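Local coordinates for chromosome-partitioning protein Spo0J (Thermus thermophilus HB27, PDB 1VZ0) that binds the centromere-like DNA site parS, stimulates the ATPase Soj and probably takes part in chromosome partitioning, at residues C[46-55]-C[79-89]; C[123-131]-C[144-155]. All blocks are in the same frame, centred on the assembly; numbering follows the deposited sequence.

Interaction 1 of 2, residues C[46-55]-C[79-89]; sequences SLKELADSIR and RRYRAALMAGL
Ala-51 and Ala-83 meet where two helices of the ParB N-terminal domain, 38-57 and 78-86, pack against each other, their local axes 7.9 Å apart and crossing at -62°. Small residues permit the close approach: the CA atoms of Ala-51 and Ala-83 are 4.4 Å apart. Knobs enter holes both ways. The methyl of Ala-83 sits among Leu-47, Leu-50, Ala-51 and Ile-54, while Leu-47, its CG anti to the backbone N (chi1 -158°), lays CD2 against Ala-83 CA at 3.8 Å, among Arg-79, Arg-82 and Met-86. Further along, Ile-54 CD1 lies 3.3 Å from Ala-84 CA. Met-86 bends at chi3, bringing CE 3.9 Å from Lys-48 CA. Arg-55 runs over Ala-87; Gly-88, with positive phi, completes a Schellman motif. One face of the Arg-55 guanidinium lies against Ala-87 CA, and its NH2 makes a weak hydrogen bond to Asp-52 OD2 within a salt bridge; Lys-48 NZ takes Asp-52 OD1. Arg-79 NH1 gives Ser-46 OG a weak hydrogen bond, 2.6 Å but bent to 123°; Ser-46 OG and Arg-79 NH2 both also hydrogen-bond Ala-43 O. Arg-79 NE forms a salt bridge with Glu-166 of the second subunit. The chemistry is mainly apolar between the helices, with Arg-79 linking the contact to that subunit.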
loop_
_atom_site.group_PDB
_atom_site.type_symbol
_atom_site.label_atom_id
_atom_site.label_comp_id
_atom_site.label_asym_id
_atom_site.label_seq_id
_atom_site.Cartn_x
_atom_site.Cartn_y
_atom_site.Cartn_z
ATOM N N SER C 46 12.204 6.801 -3.875
ATOM C CA SER C 46 12.026 7.556 -2.641
ATOM C C SER C 46 12.988 7.107 -1.540
ATOM O O SER C 46 13.418 7.919 -0.722
ATOM C CB SER C 46 10.573 7.470 -2.154
ATOM O OG SER C 46 10.198 6.150 -1.821
ATOM N N LEU C 47 13.329 5.822 -1.530
ATOM C CA LEU C 47 14.264 5.283 -0.545
ATOM C C LEU C 47 15.601 5.989 -0.774
ATOM O O LEU C 47 16.251 6.450 0.168
ATOM C CB LEU C 47 14.451 3.778 -0.759
ATOM C CG LEU C 47 14.957 2.895 0.389
ATOM C CD1 LEU C 47 15.525 1.613 -0.201
ATOM C CD2 LEU C 47 16.022 3.609 1.201
ATOM N N LYS C 48 16.003 6.067 -2.040
ATOM C CA LYS C 48 17.255 6.717 -2.414
ATOM C C LYS C 48 17.226 8.211 -2.111
ATOM O O LYS C 48 18.214 8.769 -1.640
ATOM C CB LYS C 48 17.541 6.498 -3.903
ATOM C CG LYS C 48 18.579 7.440 -4.493
ATOM C CD LYS C 48 18.818 7.134 -5.966
ATOM C CE LYS C 48 19.470 8.306 -6.688
ATOM N NZ LYS C 48 20.751 8.725 -6.056
ATOM N N GLU C 49 16.095 8.857 -2.382
ATOM C CA GLU C 49 15.971 10.283 -2.128
ATOM C C GLU C 49 16.052 10.572 -0.626
ATOM O O GLU C 49 16.582 11.608 -0.219
ATOM C CB GLU C 49 14.660 10.812 -2.732
ATOM C CG GLU C 49 14.630 10.683 -4.257
ATOM C CD GLU C 49 13.298 11.046 -4.897
ATOM O OE1 GLU C 49 13.147 10.774 -6.109
ATOM O OE2 GLU C 49 12.411 11.598 -4.210
ATOM N N LEU C 50 15.546 9.646 0.190
ATOM C CA LEU C 50 15.581 9.810 1.641
ATOM C C LEU C 50 17.021 9.621 2.105
ATOM O O LEU C 50 17.499 10.332 2.980
ATOM C CB LEU C 50 14.693 8.773 2.338
ATOM C CG LEU C 50 14.009 9.178 3.653
ATOM C CD1 LEU C 50 13.797 7.930 4.492
ATOM C CD2 LEU C 50 14.838 10.184 4.422
ATOM N N ALA C 51 17.699 8.649 1.510
ATOM C CA ALA C 51 19.085 8.357 1.846
ATOM C C ALA C 51 20.018 9.518 1.506
ATOM O O ALA C 51 20.882 9.880 2.304
ATOM C CB ALA C 51 19.541 7.100 1.117
ATOM N N ASP C 52 19.847 10.089 0.318
ATOM C CA ASP C 52 20.683 11.204 -0.127
ATOM C C ASP C 52 20.578 12.380 0.833
ATOM O O ASP C 52 21.573 13.028 1.146
ATOM C CB ASP C 52 20.263 11.663 -1.530
ATOM C CG ASP C 52 20.597 10.645 -2.608
ATOM O OD1 ASP C 52 19.920 10.657 -3.658
ATOM O OD2 ASP C 52 21.538 9.844 -2.413
ATOM N N SER C 53 19.364 12.647 1.297
ATOM C CA SER C 53 19.120 13.751 2.207
ATOM C C SER C 53 19.736 13.552 3.588
ATOM O O SER C 53 20.217 14.511 4.193
ATOM C CB SER C 53 17.618 13.987 2.351
ATOM O OG SER C 53 17.355 15.052 3.248
ATOM N N ILE C 54 19.726 12.321 4.096
ATOM C CA ILE C 54 20.291 12.085 5.418
ATOM C C ILE C 54 21.815 11.994 5.408
ATOM O O ILE C 54 22.446 12.103 6.455
ATOM C CB ILE C 54 19.704 10.818 6.083
ATOM C CG1 ILE C 54 20.126 9.571 5.316
ATOM C CG2 ILE C 54 18.189 10.928 6.145
ATOM C CD1 ILE C 54 19.642 8.295 5.948
ATOM N N ARG C 55 22.412 11.792 4.236
ATOM C CA ARG C 55 23.868 11.741 4.159
ATOM C C ARG C 55 24.376 13.094 4.630
ATOM O O ARG C 55 25.467 13.207 5.189
ATOM C CB ARG C 55 24.361 11.532 2.724
ATOM C CG ARG C 55 24.453 10.099 2.249
ATOM C CD ARG C 55 25.389 10.028 1.052
ATOM N NE ARG C 55 25.301 8.763 0.328
ATOM C CZ ARG C 55 24.230 8.364 -0.353
ATOM N NH1 ARG C 55 24.237 7.197 -0.986
ATOM N NH2 ARG C 55 23.149 9.131 -0.400
ATOM N N ARG C 79 12.267 1.903 6.814
ATOM C CA ARG C 79 12.787 2.742 5.731
ATOM C C ARG C 79 13.831 3.730 6.222
ATOM O O ARG C 79 14.836 3.984 5.551
ATOM C CB ARG C 79 11.646 3.476 5.018
ATOM C CG ARG C 79 11.084 2.649 3.863
ATOM C CD ARG C 79 9.881 3.288 3.183
ATOM N NE ARG C 79 10.192 4.508 2.436
ATOM C CZ ARG C 79 10.676 4.551 1.196
ATOM N NH1 ARG C 79 10.911 5.728 0.633
ATOM N NH2 ARG C 79 10.925 3.437 0.515
ATOM N N ARG C 80 13.587 4.285 7.400
ATOM C CA ARG C 80 14.515 5.221 8.000
ATOM C C ARG C 80 15.836 4.457 8.165
ATOM O O ARG C 80 16.911 4.939 7.800
ATOM C CB ARG C 80 13.976 5.663 9.366
ATOM C CG ARG C 80 14.042 7.155 9.617
ATOM C CD ARG C 80 12.710 7.854 9.411
ATOM N NE ARG C 80 11.799 7.661 10.536
ATOM C CZ ARG C 80 10.668 8.342 10.714
ATOM N NH1 ARG C 80 10.292 9.273 9.842
ATOM N NH2 ARG C 80 9.904 8.090 11.768
ATOM N N TYR C 81 15.725 3.240 8.687
ATOM C CA TYR C 81 16.871 2.370 8.944
ATOM C C TYR C 81 17.656 2.033 7.680
ATOM O O TYR C 81 18.881 2.166 7.646
ATOM C CB TYR C 81 16.375 1.086 9.621
ATOM C CG TYR C 81 17.384 -0.038 9.733
ATOM C CD1 TYR C 81 18.423 0.010 10.664
ATOM C CD2 TYR C 81 17.279 -1.169 8.924
ATOM C CE1 TYR C 81 19.327 -1.043 10.789
ATOM C CE2 TYR C 81 18.175 -2.223 9.040
ATOM C CZ TYR C 81 19.196 -2.157 9.977
ATOM O OH TYR C 81 20.072 -3.212 10.123
ATOM N N ARG C 82 16.951 1.607 6.640
ATOM C CA ARG C 82 17.608 1.245 5.393
ATOM C C ARG C 82 18.188 2.431 4.642
ATOM O O ARG C 82 19.172 2.289 3.919
ATOM C CB ARG C 82 16.638 0.457 4.512
ATOM C CG ARG C 82 16.195 -0.811 5.203
ATOM C CD ARG C 82 15.593 -1.832 4.277
ATOM N NE ARG C 82 15.299 -3.050 5.029
ATOM C CZ ARG C 82 16.217 -3.878 5.526
ATOM N NH1 ARG C 82 15.837 -4.951 6.206
ATOM N NH2 ARG C 82 17.509 -3.656 5.330
ATOM N N ALA C 83 17.588 3.603 4.815
ATOM C CA ALA C 83 18.099 4.792 4.151
ATOM C C ALA C 83 19.396 5.205 4.844
ATOM O O ALA C 83 20.319 5.706 4.205
ATOM C CB ALA C 83 17.077 5.920 4.217
ATOM N N ALA C 84 19.463 4.988 6.153
ATOM C CA ALA C 84 20.654 5.335 6.920
ATOM C C ALA C 84 21.815 4.471 6.453
ATOM O O ALA C 84 22.960 4.927 6.395
ATOM C CB ALA C 84 20.401 5.123 8.398
ATOM N N LEU C 85 21.513 3.218 6.126
ATOM C CA LEU C 85 22.530 2.303 5.636
ATOM C C LEU C 85 23.031 2.799 4.280
ATOM O O LEU C 85 24.235 2.923 4.067
ATOM C CB LEU C 85 21.959 0.888 5.505
ATOM C CG LEU C 85 21.780 0.127 6.823
ATOM C CD1 LEU C 85 21.013 -1.161 6.595
ATOM C CD2 LEU C 85 23.139 -0.176 7.406
ATOM N N MET C 86 22.100 3.086 3.372
ATOM C CA MET C 86 22.453 3.589 2.047
ATOM C C MET C 86 23.283 4.867 2.157
ATOM O O MET C 86 24.235 5.065 1.402
ATOM C CB MET C 86 21.192 3.882 1.223
ATOM C CG MET C 86 20.708 2.731 0.351
ATOM S SD MET C 86 19.436 3.272 -0.808
ATOM C CE MET C 86 20.378 4.387 -1.809
ATOM N N ALA C 87 22.913 5.729 3.100
ATOM C CA ALA C 87 23.605 6.995 3.314
ATOM C C ALA C 87 25.040 6.792 3.796
ATOM O O ALA C 87 25.855 7.719 3.770
ATOM C CB ALA C 87 22.833 7.840 4.313
ATOM N N GLY C 88 25.341 5.573 4.237
ATOM C CA GLY C 88 26.674 5.260 4.712
ATOM C C GLY C 88 26.994 5.808 6.090
ATOM O O GLY C 88 28.164 6.002 6.418
ATOM N N LEU C 89 25.971 6.062 6.899
ATOM C CA LEU C 89 26.192 6.581 8.245
ATOM C C LEU C 89 26.777 5.497 9.147
ATOM O O LEU C 89 26.504 4.309 8.963
ATOM C CB LEU C 89 24.882 7.096 8.850
ATOM C CG LEU C 89 24.145 8.228 8.124
ATOM C CD1 LEU C 89 22.967 8.682 8.973
ATOM C CD2 LEU C 89 25.092 9.395 7.869
#

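Interaction 2 of 2, residues C[123-131]-C[144-155]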
loop_
_atom_site.group_PDB
_atom_site.type_symbol
_atom_site.label_atom_id
_atom_site.label_comp_id
_atom_site.label_asym_id
_atom_site.label_seq_id
_atom_site.Cartn_x
_atom_site.Cartn_y
_atom_site.Cartn_z
ATOM N N GLU C 123 -6.189 -3.545 6.568
ATOM C CA GLU C 123 -6.613 -3.002 7.839
ATOM C C GLU C 123 -7.254 -4.128 8.643
ATOM O O GLU C 123 -6.932 -4.325 9.809
ATOM C CB GLU C 123 -7.624 -1.882 7.629
ATOM C CG GLU C 123 -8.031 -1.188 8.909
ATOM C CD GLU C 123 -9.217 -0.254 8.716
ATOM O OE1 GLU C 123 -9.679 0.329 9.719
ATOM O OE2 GLU C 123 -9.688 -0.107 7.564
ATOM N N ALA C 124 -8.163 -4.863 8.002
ATOM C CA ALA C 124 -8.854 -5.967 8.650
ATOM C C ALA C 124 -7.893 -7.078 9.083
ATOM O O ALA C 124 -8.014 -7.595 10.184
ATOM C CB ALA C 124 -9.930 -6.532 7.722
ATOM N N ARG C 125 -6.938 -7.439 8.227
ATOM C CA ARG C 125 -5.988 -8.496 8.577
ATOM C C ARG C 125 -5.159 -8.097 9.796
ATOM O O ARG C 125 -4.811 -8.945 10.629
ATOM C CB ARG C 125 -5.055 -8.817 7.398
ATOM C CG ARG C 125 -5.753 -9.385 6.174
ATOM C CD ARG C 125 -4.748 -9.724 5.074
ATOM N NE ARG C 125 -5.421 -10.053 3.822
ATOM C CZ ARG C 125 -6.139 -11.153 3.617
ATOM N NH1 ARG C 125 -6.720 -11.349 2.442
ATOM N NH2 ARG C 125 -6.266 -12.063 4.575
ATOM N N GLY C 126 -4.842 -6.808 9.884
ATOM C CA GLY C 126 -4.072 -6.305 11.006
ATOM C C GLY C 126 -4.850 -6.451 12.300
ATOM O O GLY C 126 -4.334 -6.970 13.288
ATOM N N TYR C 127 -6.101 -6.001 12.297
ATOM C CA TYR C 127 -6.935 -6.098 13.492
ATOM C C TYR C 127 -7.053 -7.556 13.911
ATOM O O TYR C 127 -6.917 -7.885 15.087
ATOM C CB TYR C 127 -8.333 -5.540 13.223
ATOM C CG TYR C 127 -8.368 -4.061 12.917
ATOM C CD1 TYR C 127 -9.517 -3.475 12.391
ATOM C CD2 TYR C 127 -7.254 -3.248 13.145
ATOM C CE1 TYR C 127 -9.562 -2.121 12.091
ATOM C CE2 TYR C 127 -7.284 -1.888 12.852
ATOM C CZ TYR C 127 -8.440 -1.333 12.320
ATOM O OH TYR C 127 -8.464 -0.003 11.977
ATOM N N GLN C 128 -7.293 -8.433 12.944
ATOM C CA GLN C 128 -7.422 -9.850 13.246
ATOM C C GLN C 128 -6.158 -10.425 13.882
ATOM O O GLN C 128 -6.235 -11.271 14.776
ATOM C CB GLN C 128 -7.758 -10.647 11.989
ATOM C CG GLN C 128 -8.008 -12.105 12.290
ATOM C CD GLN C 128 -8.221 -12.929 11.048
ATOM O OE1 GLN C 128 -7.328 -13.043 10.201
ATOM N NE2 GLN C 128 -9.409 -13.516 10.926
ATOM N N ALA C 129 -4.998 -9.978 13.418
ATOM C CA ALA C 129 -3.741 -10.460 13.966
ATOM C C ALA C 129 -3.611 -10.007 15.423
ATOM O O ALA C 129 -3.139 -10.760 16.273
ATOM C CB ALA C 129 -2.566 -9.936 13.139
ATOM N N LEU C 130 -4.030 -8.776 15.708
ATOM C CA LEU C 130 -3.948 -8.257 17.066
ATOM C C LEU C 130 -4.871 -9.049 17.993
ATOM O O LEU C 130 -4.527 -9.303 19.148
ATOM C CB LEU C 130 -4.301 -6.768 17.089
ATOM C CG LEU C 130 -3.225 -5.834 16.519
ATOM C CD1 LEU C 130 -3.745 -4.405 16.403
ATOM C CD2 LEU C 130 -2.002 -5.890 17.423
ATOM N N LEU C 131 -6.033 -9.444 17.478
ATOM C CA LEU C 131 -6.988 -10.227 18.253
ATOM C C LEU C 131 -6.393 -11.595 18.569
ATOM O O LEU C 131 -6.522 -12.095 19.686
ATOM C CB LEU C 131 -8.292 -10.435 17.474
ATOM C CG LEU C 131 -9.210 -9.252 17.192
ATOM C CD1 LEU C 131 -10.444 -9.753 16.444
ATOM C CD2 LEU C 131 -9.604 -8.587 18.495
ATOM N N VAL C 144 -5.145 1.981 17.922
ATOM C CA VAL C 144 -5.164 2.554 16.576
ATOM C C VAL C 144 -5.970 3.846 16.472
ATOM O O VAL C 144 -5.943 4.514 15.440
ATOM C CB VAL C 144 -5.707 1.545 15.535
ATOM C CG1 VAL C 144 -4.869 0.276 15.561
ATOM C CG2 VAL C 144 -7.169 1.235 15.814
ATOM N N GLY C 145 -6.686 4.192 17.536
ATOM C CA GLY C 145 -7.471 5.413 17.534
ATOM C C GLY C 145 -8.719 5.386 16.672
ATOM O O GLY C 145 -8.940 6.291 15.865
ATOM N N LYS C 146 -9.541 4.355 16.843
ATOM C CA LYS C 146 -10.776 4.224 16.079
ATOM C C LYS C 146 -11.863 3.593 16.938
ATOM O O LYS C 146 -11.572 3.005 17.981
ATOM C CB LYS C 146 -10.527 3.383 14.822
ATOM C CG LYS C 146 -9.493 4.003 13.897
ATOM C CD LYS C 146 -9.281 3.202 12.636
ATOM C CE LYS C 146 -8.214 3.852 11.770
ATOM N NZ LYS C 146 -8.031 3.145 10.468
ATOM N N ALA C 147 -13.114 3.724 16.508
ATOM C CA ALA C 147 -14.233 3.167 17.257
ATOM C C ALA C 147 -14.247 1.646 17.183
ATOM O O ALA C 147 -13.792 1.060 16.201
ATOM C CB ALA C 147 -15.537 3.726 16.724
ATOM N N ARG C 148 -14.771 1.009 18.227
ATOM C CA ARG C 148 -14.842 -0.441 18.258
ATOM C C ARG C 148 -15.643 -0.946 17.057
ATOM O O ARG C 148 -15.330 -1.989 16.483
ATOM C CB ARG C 148 -15.506 -0.925 19.552
ATOM C CG ARG C 148 -15.511 -2.440 19.673
ATOM C CD ARG C 148 -16.439 -2.945 20.756
ATOM N NE ARG C 148 -16.528 -4.401 20.710
ATOM C CZ ARG C 148 -17.308 -5.140 21.494
ATOM N NH1 ARG C 148 -17.311 -6.461 21.365
ATOM N NH2 ARG C 148 -18.081 -4.563 22.405
ATOM N N SER C 149 -16.674 -0.195 16.680
ATOM C CA SER C 149 -17.516 -0.569 15.552
ATOM C C SER C 149 -16.719 -0.551 14.251
ATOM O O SER C 149 -16.970 -1.355 13.355
ATOM C CB SER C 149 -18.713 0.380 15.440
ATOM O OG SER C 149 -18.287 1.696 15.140
ATOM N N THR C 150 -15.765 0.366 14.142
ATOM C CA THR C 150 -14.942 0.443 12.943
ATOM C C THR C 150 -14.107 -0.829 12.804
ATOM O O THR C 150 -13.930 -1.350 11.703
ATOM C CB THR C 150 -13.993 1.653 12.982
ATOM O OG1 THR C 150 -14.757 2.862 12.934
ATOM C CG2 THR C 150 -13.041 1.629 11.795
ATOM N N VAL C 151 -13.600 -1.323 13.927
ATOM C CA VAL C 151 -12.795 -2.538 13.938
ATOM C C VAL C 151 -13.637 -3.765 13.612
ATOM O O VAL C 151 -13.225 -4.616 12.819
ATOM C CB VAL C 151 -12.131 -2.747 15.314
ATOM C CG1 VAL C 151 -11.407 -4.088 15.357
ATOM C CG2 VAL C 151 -11.168 -1.618 15.584
ATOM N N ALA C 152 -14.812 -3.856 14.225
ATOM C CA ALA C 152 -15.704 -4.989 13.996
ATOM C C ALA C 152 -16.126 -5.046 12.532
ATOM O O ALA C 152 -16.168 -6.119 11.925
ATOM C CB ALA C 152 -16.939 -4.885 14.898
ATOM N N ASN C 153 -16.439 -3.886 11.967
ATOM C CA ASN C 153 -16.848 -3.809 10.572
ATOM C C ASN C 153 -15.738 -4.205 9.612
ATOM O O ASN C 153 -16.001 -4.823 8.582
ATOM C CB ASN C 153 -17.339 -2.405 10.234
ATOM C CG ASN C 153 -18.824 -2.247 10.470
ATOM O OD1 ASN C 153 -19.317 -2.457 11.583
ATOM N ND2 ASN C 153 -19.551 -1.885 9.417
ATOM N N ALA C 154 -14.501 -3.841 9.937
ATOM C CA ALA C 154 -13.379 -4.202 9.080
ATOM C C ALA C 154 -13.177 -5.718 9.113
ATOM O O ALA C 154 -12.986 -6.336 8.073
ATOM C CB ALA C 154 -12.115 -3.495 9.526
ATOM N N LEU C 155 -13.231 -6.312 10.305
ATOM C CA LEU C 155 -13.064 -7.759 10.449
ATOM C C LEU C 155 -14.058 -8.564 9.610
ATOM O O LEU C 155 -13.726 -9.640 9.106
ATOM C CB LEU C 155 -13.206 -8.169 11.919
ATOM C CG LEU C 155 -12.090 -7.693 12.856
ATOM C CD1 LEU C 155 -12.482 -7.950 14.302
ATOM C CD2 LEU C 155 -10.792 -8.402 12.503
#
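Tyr-127 of helix 120-132 inserts against helix 148-156, the second helix of the helix-turn-helix, which by the usual layout of this motif would be the recognition helix. The short helix segments cross at -106°, and Ala-124 and Ala-154 bring the backbones together, CA to CA 4.9 Å.

Apolar contacts dominate. The Tyr-127 side chain is a knob among Val-144, Val-151, Ala-154 and Leu-155. Both Val-151 methyls lie on one side of the ring: CG2 makes a CH-pi contact over the face, 4.2 Å from the Tyr-127 centroid, and CG1 sits 3.6 Å from Tyr-127 CD1. Glu-123 O lies over the opposite face, toward the rim. Leu-155 is the reciprocal knob, among Ala-124, Tyr-127, Gln-128 and Leu-131; it meets Leu-131 tip to tip, CD1 to CD1 at 3.5 Å. Val-140 of helix 137-144 also touches the tyrosine.

Polar contacts gather at the phenol end. Glu-123, extended with CG anti to the backbone N (chi1 -175°), receives a weak hydrogen bond from Tyr-127 OH at OE1 (2.6 Å). The same oxygen forms a weakly hydrogen-bonded salt bridge with Lys-146 NZ, 3.3 Å away. The lysine, from the turn before helix 148-156, crosses the tyrosine at about a right angle, Lys-146 CD 3.4 Å from Tyr-127 OH.

In the fold
From the N terminus, helix 38-57 leads through strands 63-68 and 71-76 into helix 78-86, and interaction 1 closes this excursion within the ParB N-terminal domain. The chain then adds strand 91-96 and helix 101-114 before helix 120-132. Interaction 2 closes a shorter loop, spanning helix 137-144 to bring helix 148-156 back onto helix 120-132 in the HTH domain. The two are in series, neither nested nor crossed, with centres 33 Å apart on opposite sides of the chain's centre. The second subunit touches both: Ser-46 of interaction 1 packs on Arg-125 of the second subunit, a residue that belongs to helix 120-132 of interaction 2.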